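Local coordinates for protein beta-glucanase (Bacteroides thetaiotaomicron, PDB 6EUG) that probably hydrolyses beta-1,3-galactosidic bonds in arabinogalactan, the chain being the family 43 glycoside hydrolase part of a longer protein, at residues Asn41-His46 and Tyr57-Glu62; Ile254-Gly259 and Gly299-Leu304; His261-Ala266 and Ile277-Thr282. All coordinates share one frame; numbering follows the deposited sequence.

Contact 1: residues Asn41-His46 and Tyr57-Glu62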
ATOM      1  N   ASN A  41      -5.407  20.152 -16.226  1.00 21.27           N
ATOM      2  CA  ASN A  41      -4.398  19.114 -16.528  1.00 21.71           C
ATOM      3  C   ASN A  41      -4.815  17.770 -15.927  1.00 19.29           C
ATOM      4  O   ASN A  41      -5.384  17.719 -14.835  1.00 19.63           O
ATOM      5  CB  ASN A  41      -3.019  19.524 -15.988  1.00 22.82           C
ATOM      6  CG  ASN A  41      -2.473  20.778 -16.677  1.00 23.73           C
ATOM      7  OD1 ASN A  41      -1.937  21.695 -16.025  1.00 29.18           O
ATOM      8  ND2 ASN A  41      -2.638  20.837 -17.989  1.00 23.27           N
ATOM      9  N   VAL A  42      -4.547  16.683 -16.643  1.00 18.74           N
ATOM     10  CA  VAL A  42      -4.902  15.336 -16.147  1.00 19.80           C
ATOM     11  C   VAL A  42      -4.260  15.079 -14.759  1.00 20.01           C
ATOM     12  O   VAL A  42      -3.080  15.395 -14.547  1.00 20.44           O
ATOM     13  CB  VAL A  42      -4.519  14.246 -17.191  1.00 21.11           C
ATOM     14  CG1 VAL A  42      -4.696  12.838 -16.617  1.00 22.25           C
ATOM     15  CG2 VAL A  42      -5.395  14.394 -18.441  1.00 22.34           C
ATOM     16  N   ILE A  43      -5.044  14.552 -13.807  1.00 18.73           N
ATOM     17  CA  ILE A  43      -4.532  14.244 -12.465  1.00 17.71           C
ATOM     18  C   ILE A  43      -3.601  13.042 -12.567  1.00 17.01           C
ATOM     19  O   ILE A  43      -3.991  12.003 -13.114  1.00 19.42           O
ATOM     20  CB  ILE A  43      -5.675  13.976 -11.433  1.00 18.28           C
ATOM     21  CG1 ILE A  43      -6.524  15.268 -11.263  1.00 19.17           C
ATOM     22  CG2 ILE A  43      -5.099  13.483 -10.101  1.00 19.40           C
ATOM     23  CD1 ILE A  43      -7.750  15.140 -10.362  1.00 19.62           C
ATOM     24  N   ASN A  44      -2.398  13.180 -12.008  1.00 15.66           N
ATOM     25  CA  ASN A  44      -1.329  12.178 -12.072  1.00 16.88           C
ATOM     26  C   ASN A  44      -0.896  11.820 -10.643  1.00 15.40           C
ATOM     27  O   ASN A  44       0.033  12.405 -10.109  1.00 17.11           O
ATOM     28  CB  ASN A  44      -0.174  12.759 -12.932  1.00 16.89           C
ATOM     29  CG  ASN A  44       0.868  11.716 -13.350  1.00 16.53           C
ATOM     30  OD1 ASN A  44       0.798  10.539 -12.974  1.00 16.50           O
ATOM     31  ND2 ASN A  44       1.812  12.148 -14.201  1.00 17.28           N
ATOM     32  N   ALA A  45      -1.607  10.848 -10.031  1.00 17.42           N
ATOM     33  CA  ALA A  45      -1.432  10.451  -8.635  1.00 16.69           C
ATOM     34  C   ALA A  45      -1.884   8.998  -8.464  1.00 14.35           C
ATOM     35  O   ALA A  45      -2.893   8.698  -7.802  1.00 16.23           O
ATOM     36  CB  ALA A  45      -2.206  11.348  -7.693  1.00 18.94           C
ATOM     37  N   HIS A  46      -1.073   8.103  -9.017  1.00 14.03           N
ATOM     38  CA  HIS A  46      -1.424   6.654  -9.093  1.00 13.77           C
ATOM     39  C   HIS A  46      -0.899   5.880  -7.844  1.00 14.44           C
ATOM     40  O   HIS A  46       0.054   6.304  -7.185  1.00 14.45           O
ATOM     41  CB  HIS A  46      -0.889   6.074 -10.439  1.00 14.67           C
ATOM     42  CG  HIS A  46      -1.221   6.916 -11.636  1.00 15.07           C
ATOM     43  ND1 HIS A  46      -2.402   6.793 -12.361  1.00 15.89           N
ATOM     44  CD2 HIS A  46      -0.574   7.988 -12.162  1.00 14.95           C
ATOM     45  CE1 HIS A  46      -2.435   7.724 -13.300  1.00 15.45           C
ATOM     46  NE2 HIS A  46      -1.359   8.483 -13.179  1.00 14.34           N
ATOM     47  N   TYR A  57      -8.371  18.037   2.187  1.00 18.64           N
ATOM     48  CA  TYR A  57      -7.883  16.724   1.779  1.00 19.52           C
ATOM     49  C   TYR A  57      -6.609  16.888   0.926  1.00 19.25           C
ATOM     50  O   TYR A  57      -6.561  17.756   0.071  1.00 17.65           O
ATOM     51  CB  TYR A  57      -8.976  15.966   0.962  1.00 17.99           C
ATOM     52  CG  TYR A  57     -10.226  15.723   1.784  1.00 17.62           C
ATOM     53  CD1 TYR A  57     -10.337  14.602   2.582  1.00 17.15           C
ATOM     54  CD2 TYR A  57     -11.312  16.604   1.712  1.00 17.61           C
ATOM     55  CE1 TYR A  57     -11.455  14.403   3.375  1.00 17.66           C
ATOM     56  CE2 TYR A  57     -12.430  16.433   2.494  1.00 16.05           C
ATOM     57  CZ  TYR A  57     -12.539  15.304   3.274  1.00 16.49           C
ATOM     58  OH  TYR A  57     -13.670  15.131   4.055  1.00 16.70           O
ATOM     59  N   TYR A  58      -5.604  16.056   1.210  1.00 17.80           N
ATOM     60  CA  TYR A  58      -4.378  15.902   0.401  1.00 16.84           C
ATOM     61  C   TYR A  58      -4.283  14.488  -0.166  1.00 16.94           C
ATOM     62  O   TYR A  58      -4.361  13.524   0.587  1.00 15.41           O
ATOM     63  CB  TYR A  58      -3.152  16.251   1.247  1.00 16.78           C
ATOM     64  CG  TYR A  58      -3.164  17.693   1.703  1.00 17.59           C
ATOM     65  CD1 TYR A  58      -3.831  18.084   2.875  1.00 17.98           C
ATOM     66  CD2 TYR A  58      -2.537  18.679   0.972  1.00 17.65           C
ATOM     67  CE1 TYR A  58      -3.851  19.422   3.281  1.00 17.96           C
ATOM     68  CE2 TYR A  58      -2.554  20.009   1.385  1.00 18.17           C
ATOM     69  CZ  TYR A  58      -3.221  20.384   2.533  1.00 17.40           C
ATOM     70  OH  TYR A  58      -3.275  21.733   2.938  1.00 20.46           O
ATOM     71  N   TRP A  59      -4.111  14.415  -1.494  1.00 14.86           N
ATOM     72  CA  TRP A  59      -4.003  13.167  -2.276  1.00 15.54           C
ATOM     73  C   TRP A  59      -2.565  13.062  -2.768  1.00 15.69           C
ATOM     74  O   TRP A  59      -2.116  13.929  -3.491  1.00 17.14           O
ATOM     75  CB  TRP A  59      -4.977  13.235  -3.442  1.00 16.01           C
ATOM     76  CG  TRP A  59      -5.043  12.058  -4.425  1.00 16.29           C
ATOM     77  CD1 TRP A  59      -4.275  10.908  -4.438  1.00 16.54           C
ATOM     78  CD2 TRP A  59      -5.924  11.958  -5.560  1.00 17.40           C
ATOM     79  NE1 TRP A  59      -4.663  10.103  -5.507  1.00 16.31           N
ATOM     80  CE2 TRP A  59      -5.649  10.738  -6.212  1.00 16.21           C
ATOM     81  CE3 TRP A  59      -6.912  12.806  -6.105  1.00 17.20           C
ATOM     82  CZ2 TRP A  59      -6.317  10.345  -7.385  1.00 16.84           C
ATOM     83  CZ3 TRP A  59      -7.591  12.414  -7.244  1.00 17.27           C
ATOM     84  CH2 TRP A  59      -7.299  11.192  -7.883  1.00 17.64           C
ATOM     85  N   PHE A  60      -1.824  12.074  -2.271  1.00 13.79           N
ATOM     86  CA  PHE A  60      -0.466  11.755  -2.733  1.00 14.55           C
ATOM     87  C   PHE A  60      -0.460  10.548  -3.647  1.00 14.47           C
ATOM     88  O   PHE A  60      -1.188   9.568  -3.376  1.00 14.43           O
ATOM     89  CB  PHE A  60       0.462  11.487  -1.539  1.00 15.35           C
ATOM     90  CG  PHE A  60       0.428  12.561  -0.479  1.00 14.28           C
ATOM     91  CD1 PHE A  60      -0.545  12.558   0.546  1.00 15.72           C
ATOM     92  CD2 PHE A  60       1.318  13.661  -0.552  1.00 15.75           C
ATOM     93  CE1 PHE A  60      -0.585  13.576   1.498  1.00 16.01           C
ATOM     94  CE2 PHE A  60       1.282  14.667   0.403  1.00 15.69           C
ATOM     95  CZ  PHE A  60       0.323  14.629   1.424  1.00 15.07           C
ATOM     96  N   GLY A  61       0.378  10.564  -4.704  1.00 14.05           N
ATOM     97  CA  GLY A  61       0.498   9.379  -5.564  1.00 13.96           C
ATOM     98  C   GLY A  61       1.727   9.448  -6.475  1.00 14.53           C
ATOM     99  O   GLY A  61       2.463  10.469  -6.507  1.00 14.18           O
ATOM    100  N   GLU A  62       1.918   8.369  -7.235  1.00 13.05           N
ATOM    101  CA  GLU A  62       3.024   8.239  -8.218  1.00 13.97           C
ATOM    102  C   GLU A  62       2.796   9.186  -9.397  1.00 14.43           C
ATOM    103  O   GLU A  62       1.668   9.240  -9.956  1.00 15.20           O
ATOM    104  CB  GLU A  62       3.047   6.824  -8.764  1.00 16.05           C
ATOM    105  CG  GLU A  62       3.173   5.725  -7.734  1.00 12.92           C
ATOM    106  CD  GLU A  62       2.608   4.384  -8.185  1.00 12.93           C
ATOM    107  OE1 GLU A  62       2.643   3.443  -7.365  1.00 14.37           O
ATOM    108  OE2 GLU A  62       2.153   4.264  -9.364  1.00 14.49           O
TER

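Contact 2: residues Ile254-Gly259 and Gly299-Leu304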
ATOM      1  N   ILE A 254       4.143  -9.428  12.626  1.00 15.30           N
ATOM      2  CA  ILE A 254       3.554 -10.747  12.310  1.00 14.57           C
ATOM      3  C   ILE A 254       3.621 -11.021  10.784  1.00 13.97           C
ATOM      4  O   ILE A 254       3.794 -10.094   9.968  1.00 13.79           O
ATOM      5  CB  ILE A 254       2.110 -10.924  12.839  1.00 15.76           C
ATOM      6  CG1 ILE A 254       1.099  -9.969  12.148  1.00 17.62           C
ATOM      7  CG2 ILE A 254       2.109 -10.801  14.354  1.00 16.11           C
ATOM      8  CD1 ILE A 254      -0.375 -10.269  12.382  1.00 19.00           C
ATOM      9  N   ARG A 255       3.442 -12.286  10.416  1.00 13.93           N
ATOM     10  CA  ARG A 255       3.330 -12.702   9.018  1.00 14.30           C
ATOM     11  C   ARG A 255       2.002 -13.468   8.854  1.00 15.88           C
ATOM     12  O   ARG A 255       1.622 -14.274   9.720  1.00 17.22           O
ATOM     13  CB  ARG A 255       4.562 -13.530   8.586  1.00 14.88           C
ATOM     14  CG  ARG A 255       4.724 -14.910   9.212  1.00 15.75           C
ATOM     15  CD  ARG A 255       6.058 -15.557   8.844  1.00 15.37           C
ATOM     16  NE  ARG A 255       6.138 -16.061   7.463  1.00 15.15           N
ATOM     17  CZ  ARG A 255       5.877 -17.306   7.068  1.00 15.32           C
ATOM     18  NH1 ARG A 255       5.492 -18.238   7.928  1.00 17.17           N
ATOM     19  NH2 ARG A 255       6.056 -17.626   5.779  1.00 16.33           N
ATOM     20  N   ILE A 256       1.286 -13.193   7.766  1.00 15.27           N
ATOM     21  CA  ILE A 256      -0.035 -13.766   7.538  1.00 15.74           C
ATOM     22  C   ILE A 256      -0.201 -14.207   6.087  1.00 13.90           C
ATOM     23  O   ILE A 256       0.439 -13.674   5.158  1.00 15.03           O
ATOM     24  CB  ILE A 256      -1.195 -12.811   7.942  1.00 15.46           C
ATOM     25  CG1 ILE A 256      -1.084 -11.444   7.209  1.00 16.54           C
ATOM     26  CG2 ILE A 256      -1.226 -12.609   9.462  1.00 16.65           C
ATOM     27  CD1 ILE A 256      -2.299 -10.544   7.404  1.00 16.72           C
ATOM     28  N   PHE A 257      -1.049 -15.214   5.892  1.00 14.10           N
ATOM     29  CA  PHE A 257      -1.311 -15.783   4.552  1.00 15.78           C
ATOM     30  C   PHE A 257      -0.068 -16.160   3.776  1.00 15.90           C
ATOM     31  O   PHE A 257       0.095 -15.755   2.608  1.00 16.30           O
ATOM     32  CB  PHE A 257      -2.308 -14.908   3.708  1.00 17.43           C
ATOM     33  CG  PHE A 257      -3.574 -14.613   4.453  1.00 16.58           C
ATOM     34  CD1 PHE A 257      -4.497 -15.643   4.647  1.00 16.27           C
ATOM     35  CD2 PHE A 257      -3.807 -13.363   5.034  1.00 15.53           C
ATOM     36  CE1 PHE A 257      -5.628 -15.441   5.429  1.00 16.70           C
ATOM     37  CE2 PHE A 257      -4.944 -13.160   5.811  1.00 15.88           C
ATOM     38  CZ  PHE A 257      -5.848 -14.221   6.013  1.00 15.71           C
ATOM     39  N   PRO A 258       0.815 -16.975   4.394  1.00 16.48           N
ATOM     40  CA  PRO A 258       2.012 -17.354   3.666  1.00 16.91           C
ATOM     41  C   PRO A 258       1.757 -18.188   2.411  1.00 15.44           C
ATOM     42  O   PRO A 258       1.045 -19.207   2.439  1.00 20.14           O
ATOM     43  CB  PRO A 258       2.851 -18.095   4.701  1.00 21.15           C
ATOM     44  CG  PRO A 258       1.886 -18.553   5.749  1.00 22.45           C
ATOM     45  CD  PRO A 258       0.789 -17.519   5.755  1.00 19.21           C
ATOM     46  N   GLY A 259       2.362 -17.756   1.316  1.00 14.38           N
ATOM     47  CA  GLY A 259       2.121 -18.358   0.023  1.00 16.48           C
ATOM     48  C   GLY A 259       0.872 -17.872  -0.706  1.00 18.82           C
ATOM     49  O   GLY A 259       0.613 -18.306  -1.835  1.00 19.87           O
ATOM     50  N   GLY A 299      -3.147  -9.889  15.818  1.00 13.92           N
ATOM     51  CA  GLY A 299      -3.743 -11.220  16.065  1.00 14.97           C
ATOM     52  C   GLY A 299      -3.879 -12.074  14.819  1.00 15.57           C
ATOM     53  O   GLY A 299      -3.246 -11.806  13.815  1.00 16.30           O
ATOM     54  N   GLU A 300      -4.671 -13.146  14.906  1.00 15.85           N
ATOM     55  CA  GLU A 300      -4.963 -13.976  13.754  1.00 15.78           C
ATOM     56  C   GLU A 300      -5.944 -13.360  12.779  1.00 14.05           C
ATOM     57  O   GLU A 300      -6.943 -12.780  13.174  1.00 16.79           O
ATOM     58  CB  GLU A 300      -5.488 -15.349  14.208  1.00 17.41           C
ATOM     59  CG  GLU A 300      -4.445 -16.221  14.883  1.00 22.83           C
ATOM     60  CD  GLU A 300      -3.396 -16.798  13.934  1.00 24.78           C
ATOM     61  OE1 GLU A 300      -3.545 -16.770  12.670  1.00 28.47           O
ATOM     62  OE2 GLU A 300      -2.396 -17.307  14.486  1.00 29.72           O
ATOM     63  N   TRP A 301      -5.629 -13.468  11.483  1.00 13.53           N
ATOM     64  CA  TRP A 301      -6.469 -12.986  10.384  1.00 14.39           C
ATOM     65  C   TRP A 301      -7.149 -14.153   9.606  1.00 13.88           C
ATOM     66  O   TRP A 301      -6.633 -15.281   9.577  1.00 15.98           O
ATOM     67  CB  TRP A 301      -5.646 -12.132   9.407  1.00 15.18           C
ATOM     68  CG  TRP A 301      -5.178 -10.755   9.959  1.00 14.01           C
ATOM     69  CD1 TRP A 301      -4.250 -10.493  10.943  1.00 14.56           C
ATOM     70  CD2 TRP A 301      -5.679  -9.503   9.546  1.00 14.04           C
ATOM     71  NE1 TRP A 301      -4.141  -9.121  11.140  1.00 14.04           N
ATOM     72  CE2 TRP A 301      -5.034  -8.501  10.320  1.00 14.75           C
ATOM     73  CE3 TRP A 301      -6.675  -9.116   8.622  1.00 13.44           C
ATOM     74  CZ2 TRP A 301      -5.306  -7.135  10.142  1.00 15.65           C
ATOM     75  CZ3 TRP A 301      -6.945  -7.776   8.464  1.00 15.01           C
ATOM     76  CH2 TRP A 301      -6.278  -6.798   9.231  1.00 14.97           C
ATOM     77  N   LYS A 302      -8.302 -13.834   8.986  1.00 15.15           N
ATOM     78  CA  LYS A 302      -9.162 -14.778   8.245  1.00 18.64           C
ATOM     79  C   LYS A 302      -9.464 -14.218   6.862  1.00 15.73           C
ATOM     80  O   LYS A 302      -9.596 -12.995   6.715  1.00 14.95           O
ATOM     81  CB  LYS A 302     -10.555 -14.989   8.924  1.00 23.08           C
ATOM     82  CG  LYS A 302     -10.575 -15.369  10.385  1.00 26.26           C
ATOM     83  CD  LYS A 302     -11.880 -16.000  10.810  1.00 27.53           C
ATOM     84  CE  LYS A 302     -12.966 -15.017  11.165  1.00 34.98           C
ATOM     85  NZ  LYS A 302     -13.704 -15.495  12.387  1.00 37.34           N
ATOM     86  N   GLN A 303      -9.591 -15.098   5.868  1.00 15.25           N
ATOM     87  CA  GLN A 303      -9.927 -14.710   4.515  1.00 14.39           C
ATOM     88  C   GLN A 303     -11.405 -14.958   4.220  1.00 13.56           C
ATOM     89  O   GLN A 303     -11.926 -16.080   4.459  1.00 15.59           O
ATOM     90  CB  GLN A 303      -9.031 -15.440   3.505  1.00 13.71           C
ATOM     91  CG  GLN A 303      -9.356 -15.098   2.043  1.00 14.49           C
ATOM     92  CD  GLN A 303      -8.327 -15.626   1.063  1.00 15.42           C
ATOM     93  OE1 GLN A 303      -7.311 -16.211   1.470  1.00 17.65           O
ATOM     94  NE2 GLN A 303      -8.584 -15.431  -0.238  1.00 17.31           N
ATOM     95  N   LEU A 304     -12.076 -13.916   3.728  1.00 13.75           N
ATOM     96  CA  LEU A 304     -13.492 -13.934   3.309  1.00 15.55           C
ATOM     97  C   LEU A 304     -13.679 -13.785   1.780  1.00 15.98           C
ATOM     98  O   LEU A 304     -12.706 -13.490   1.046  1.00 14.76           O
ATOM     99  CB  LEU A 304     -14.257 -12.825   4.066  1.00 16.52           C
ATOM    100  CG  LEU A 304     -14.732 -13.064   5.523  1.00 19.15           C
ATOM    101  CD1 LEU A 304     -13.632 -13.520   6.475  1.00 19.79           C
ATOM    102  CD2 LEU A 304     -15.302 -11.768   6.064  1.00 21.58           C
TER

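Contact 3: residues His261-Ala266 and Ile277-Thr282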
ATOM      1  N   HIS A 261       0.129 -14.816  -1.943  1.00 16.90           N
ATOM      2  CA  HIS A 261       0.376 -13.837  -3.015  1.00 17.31           C
ATOM      3  C   HIS A 261      -0.610 -12.635  -2.955  1.00 19.18           C
ATOM      4  O   HIS A 261      -1.093 -12.150  -3.984  1.00 22.96           O
ATOM      5  CB  HIS A 261       0.270 -14.544  -4.399  1.00 19.12           C
ATOM      6  CG  HIS A 261       1.552 -14.652  -5.153  1.00 20.47           C
ATOM      7  ND1 HIS A 261       1.725 -15.570  -6.171  1.00 21.46           N
ATOM      8  CD2 HIS A 261       2.695 -13.933  -5.089  1.00 20.22           C
ATOM      9  CE1 HIS A 261       2.938 -15.428  -6.675  1.00 17.64           C
ATOM     10  NE2 HIS A 261       3.538 -14.427  -6.048  1.00 21.78           N
ATOM     11  N   ASN A 262      -0.918 -12.166  -1.746  1.00 15.42           N
ATOM     12  CA  ASN A 262      -1.709 -10.952  -1.565  1.00 14.35           C
ATOM     13  C   ASN A 262      -0.840  -9.699  -1.780  1.00 13.50           C
ATOM     14  O   ASN A 262       0.286  -9.627  -1.278  1.00 15.93           O
ATOM     15  CB  ASN A 262      -2.314 -10.917  -0.150  1.00 12.56           C
ATOM     16  CG  ASN A 262      -3.412 -11.953   0.038  1.00 13.92           C
ATOM     17  OD1 ASN A 262      -4.588 -11.759  -0.426  1.00 16.31           O
ATOM     18  ND2 ASN A 262      -3.064 -13.060   0.698  1.00 15.82           N
ATOM     19  N   GLU A 263      -1.441  -8.721  -2.465  0.50 13.79           N
ATOM     20  CA  GLU A 263      -0.752  -7.510  -2.934  0.50 13.30           C
ATOM     21  C   GLU A 263      -1.631  -6.269  -2.752  0.50 12.94           C
ATOM     22  O   GLU A 263      -2.760  -6.379  -2.291  0.50 12.20           O
ATOM     23  CB  GLU A 263      -0.364  -7.681  -4.422  0.50 13.17           C
ATOM     24  CG  GLU A 263       0.242  -9.036  -4.796  0.50 14.22           C
ATOM     25  CD  GLU A 263       1.495  -9.459  -4.014  0.50 14.21           C
ATOM     26  OE1 GLU A 263       2.304  -8.623  -3.567  0.50 15.35           O
ATOM     27  OE2 GLU A 263       1.686 -10.680  -3.851  0.50 18.55           O
ATOM     28  N   ALA A 264      -1.094  -5.079  -3.043  1.00 12.71           N
ATOM     29  CA  ALA A 264      -1.920  -3.862  -3.066  1.00 11.78           C
ATOM     30  C   ALA A 264      -2.855  -3.690  -1.845  1.00 11.41           C
ATOM     31  O   ALA A 264      -4.052  -3.418  -2.016  1.00 14.31           O
ATOM     32  CB  ALA A 264      -2.709  -3.804  -4.352  1.00 13.42           C
ATOM     33  N   PRO A 265      -2.303  -3.814  -0.635  1.00 11.50           N
ATOM     34  CA  PRO A 265      -3.193  -3.775   0.566  1.00 12.33           C
ATOM     35  C   PRO A 265      -3.851  -2.412   0.827  1.00 12.71           C
ATOM     36  O   PRO A 265      -3.184  -1.346   0.682  1.00 13.66           O
ATOM     37  CB  PRO A 265      -2.232  -4.135   1.708  1.00 12.96           C
ATOM     38  CG  PRO A 265      -0.924  -3.650   1.220  1.00 14.06           C
ATOM     39  CD  PRO A 265      -0.905  -4.054  -0.228  1.00 13.19           C
ATOM     40  N   ALA A 266      -5.126  -2.447   1.229  1.00 13.02           N
ATOM     41  CA  ALA A 266      -5.896  -1.292   1.675  1.00 14.75           C
ATOM     42  C   ALA A 266      -6.660  -1.732   2.939  1.00 14.49           C
ATOM     43  O   ALA A 266      -7.159  -2.857   3.023  1.00 16.53           O
ATOM     44  CB  ALA A 266      -6.867  -0.830   0.585  1.00 16.78           C
ATOM     45  N   ILE A 277      -8.512  -5.139   2.201  1.00 13.76           N
ATOM     46  CA  ILE A 277      -8.755  -5.586   0.811  1.00 10.63           C
ATOM     47  C   ILE A 277      -7.413  -5.665   0.107  1.00 13.65           C
ATOM     48  O   ILE A 277      -6.603  -4.730   0.190  1.00 14.94           O
ATOM     49  CB  ILE A 277      -9.776  -4.699   0.034  1.00 11.12           C
ATOM     50  CG1 ILE A 277     -11.140  -4.746   0.740  1.00 14.45           C
ATOM     51  CG2 ILE A 277      -9.868  -5.109  -1.440  1.00 14.38           C
ATOM     52  CD1 ILE A 277     -12.215  -3.830   0.173  1.00 14.35           C
ATOM     53  N   THR A 278      -7.223  -6.776  -0.610  1.00 13.73           N
ATOM     54  CA  THR A 278      -6.020  -7.026  -1.390  1.00 13.26           C
ATOM     55  C   THR A 278      -6.353  -7.532  -2.785  1.00 14.73           C
ATOM     56  O   THR A 278      -7.497  -7.955  -3.050  1.00 16.65           O
ATOM     57  CB  THR A 278      -5.117  -8.041  -0.660  1.00 13.68           C
ATOM     58  OG1 THR A 278      -5.843  -9.260  -0.447  1.00 14.09           O
ATOM     59  CG2 THR A 278      -4.690  -7.524   0.700  1.00 15.24           C
ATOM     60  N   SER A 279      -5.352  -7.488  -3.680  1.00 15.00           N
ATOM     61  CA  SER A 279      -5.417  -8.177  -4.974  1.00 16.16           C
ATOM     62  C   SER A 279      -4.555  -9.439  -4.918  1.00 15.86           C
ATOM     63  O   SER A 279      -3.767  -9.624  -4.001  1.00 13.04           O
ATOM     64  CB  SER A 279      -4.880  -7.263  -6.128  1.00 14.65           C
ATOM     65  OG  SER A 279      -3.471  -7.103  -6.052  1.00 14.39           O
ATOM     66  N   GLY A 280      -4.683 -10.292  -5.931  1.00 16.01           N
ATOM     67  CA  GLY A 280      -3.648 -11.288  -6.198  1.00 17.70           C
ATOM     68  C   GLY A 280      -2.454 -10.691  -6.938  1.00 18.73           C
ATOM     69  O   GLY A 280      -2.329  -9.451  -7.081  1.00 16.13           O
ATOM     70  N   CYS A 281      -1.586 -11.579  -7.418  1.00 22.01           N
ATOM     71  CA  CYS A 281      -0.313 -11.213  -8.054  1.00 22.57           C
ATOM     72  C   CYS A 281      -0.315 -11.652  -9.517  1.00 22.01           C
ATOM     73  O   CYS A 281       0.077 -12.779  -9.835  1.00 26.61           O
ATOM     74  CB  CYS A 281       0.875 -11.854  -7.299  1.00 28.15           C
ATOM     75  SG  CYS A 281       2.458 -11.051  -7.612  1.00 38.42           S
ATOM     76  N   THR A 282      -0.833 -10.785 -10.387  1.00 21.21           N
ATOM     77  CA  THR A 282      -0.896 -11.069 -11.840  1.00 19.62           C
ATOM     78  C   THR A 282      -0.415  -9.897 -12.690  1.00 22.06           C
ATOM     79  O   THR A 282      -1.065  -9.527 -13.670  1.00 23.55           O
ATOM     80  CB  THR A 282      -2.325 -11.463 -12.254  1.00 21.70           C
ATOM     81  OG1 THR A 282      -3.246 -10.417 -11.896  1.00 21.83           O
ATOM     82  CG2 THR A 282      -2.728 -12.772 -11.552  1.00 22.09           C
TER

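Contact 1: residues Asn41-His46 and Tyr57-Glu62
H46 and E62 form an antiparallel hydrogen-bonded pair, the one beta bridge between the loop 41-46 and the strand 57-62. E62 N donates to H46 O at 2.8 Å and H46 N to E62 O at 3.1 Å, both bonds nearly straight. A single bridge agrees with the course of the touching parts, which run 65° apart. Next to it A45 C packs on G61 CA at 3.8 Å, where the glycine has no side chain. A third polar contact is weak: W59 NE1 lies 3.2 Å from A45 O, but its N-H is bent well off the line at 124°.

The apolar part is carried by one face of the W59 indole. With CG opposite the backbone N (chi1 179°), the indole extends toward the loop, one face against I43 and A45. A45 CB stands over the five-membered ring, 3.8 Å from its centroid, and I43 CG2 sits over the six-membered ring, 4.2 Å from its centroid. Two CH-pi contacts thus lie over the same face.

Along its chain, E62 passes close to the bridge carbonyl, its CG being 3.2 Å from H46 O. Its carboxylate is engaged at both oxygens, OE2 in a salt bridge with R64 and OE1 accepting from the backbone N of R111, a glucoimidazole-pocket residue; this places E62 in the second shell, probably positioning R111.

Strand 56-62 lies between 48-53 and 74-80 in the first four-stranded sheet, one blade of the five-bladed propeller of family 43. N44 N bonds to Y78 OH of strand 74-80, and the loop also reaches strand 349-357, whose Y350 OH bonds to I43 O and A45 N.

Contact 2: residues Ile254-Gly259 and Gly299-Leu304
I256 and W301 meet through an isoleucine branch set by chi1 56°, which places CG1 between the backbone N and the carbonyl carbon; the extended chain beyond then carries CD1 onto the indole. On the other side, chi1 -69° of W301 turns the indole face to that methyl. The outcome is a CH-pi contact: CD1 of I256 lies 4.0 Å from the centroid of the five-membered ring of W301. I254, with the same CG1 placement, brings its CD1 to 3.6 Å from G299 O.

F257 works differently. Its backbone has left-handed helical angles just after the strand ends, and its side chain crosses that of W301 at about a right angle. CE2 touches W301 CB at 3.8 Å, K302 C lies at the edge of the F257 ring, near its plane, 3.7 Å from CZ, and CE1 reaches Q303 CB at 3.9 Å.

The touching parts run only 14° apart, yet I256 CA and W301 CA are 7.1 Å from each other, so side chains rather than backbone bonds join them. W301 NE1 donates to M297 O. This is packing between neighbouring propeller blades: strands 252-256 and 302-304 are outermost in two successive antiparallel sheets, and W301 also packs on I239 of strand 236-242 and M276 of strand 273-279.

Contact 3: residues His261-Ala266 and Ile277-Thr282
A266 and I277 pair through two short backbone bonds, I277 N to A266 O at 2.8 Å and A266 N to I277 O at 2.9 Å. A second antiparallel hydrogen-bonded pair joins E263 and S279: E263 N reaches S279 O at 2.9 Å, and S279 N reaches E263 O at 3.1 Å. Between them the register slips by one residue, a beta bulge. Left-handed angles at A264 fit this break, and the chain turns a corner there.

Beside the bulge, the T278 hydroxyl donates to N262 OD1, OG1 to OD1 being 2.8 Å; chi1 58° sets OG1 between the backbone N and the carbonyl carbon, from where it reaches the amide. That oxygen also accepts from R290 NH1, so two donors fix the amide. S279 OG donates to G280 O at 2.8 Å and has Q320 NE2 as a further partner.

Packing continues at the outer end. C281 CB lies over one face of the H261 ring, 3.7 Å from its centroid and 18° off the normal, a CH-pi contact. A264 CB packs on S279 OG at 3.8 Å, close to the ligand.

The segments are the open ends of the hairpin formed by strands 265-270 and 273-279, in one blade of the five-bladed propeller characteristic of family 43. They border the glucoimidazole pocket: A264 N bonds to D214 OD2, and both D214 and Q320 line the site.

From the N terminus, contact 1 comes first and closes a short loop of ten residues, joining the segment ahead of the first sheet to that sheet's second strand. It is complete before the others begin. Contact 2 opens next, at residues 254-259, and closes only at 299-304; contact 3 starts and finishes within that span, closing the hairpin of the fourth sheet. Contacts 2 and 3 touch, with F257 CB 3.6 Å from N262 ND2; contact 2 ties the third sheet to the fourth, while contact 3 joins two strands within the fourth. Contact 1 lies across the chain's centre from contact 2, their centres about 31 Å apart. Contacts 1 and 3 approach the glucoimidazole from different sheets.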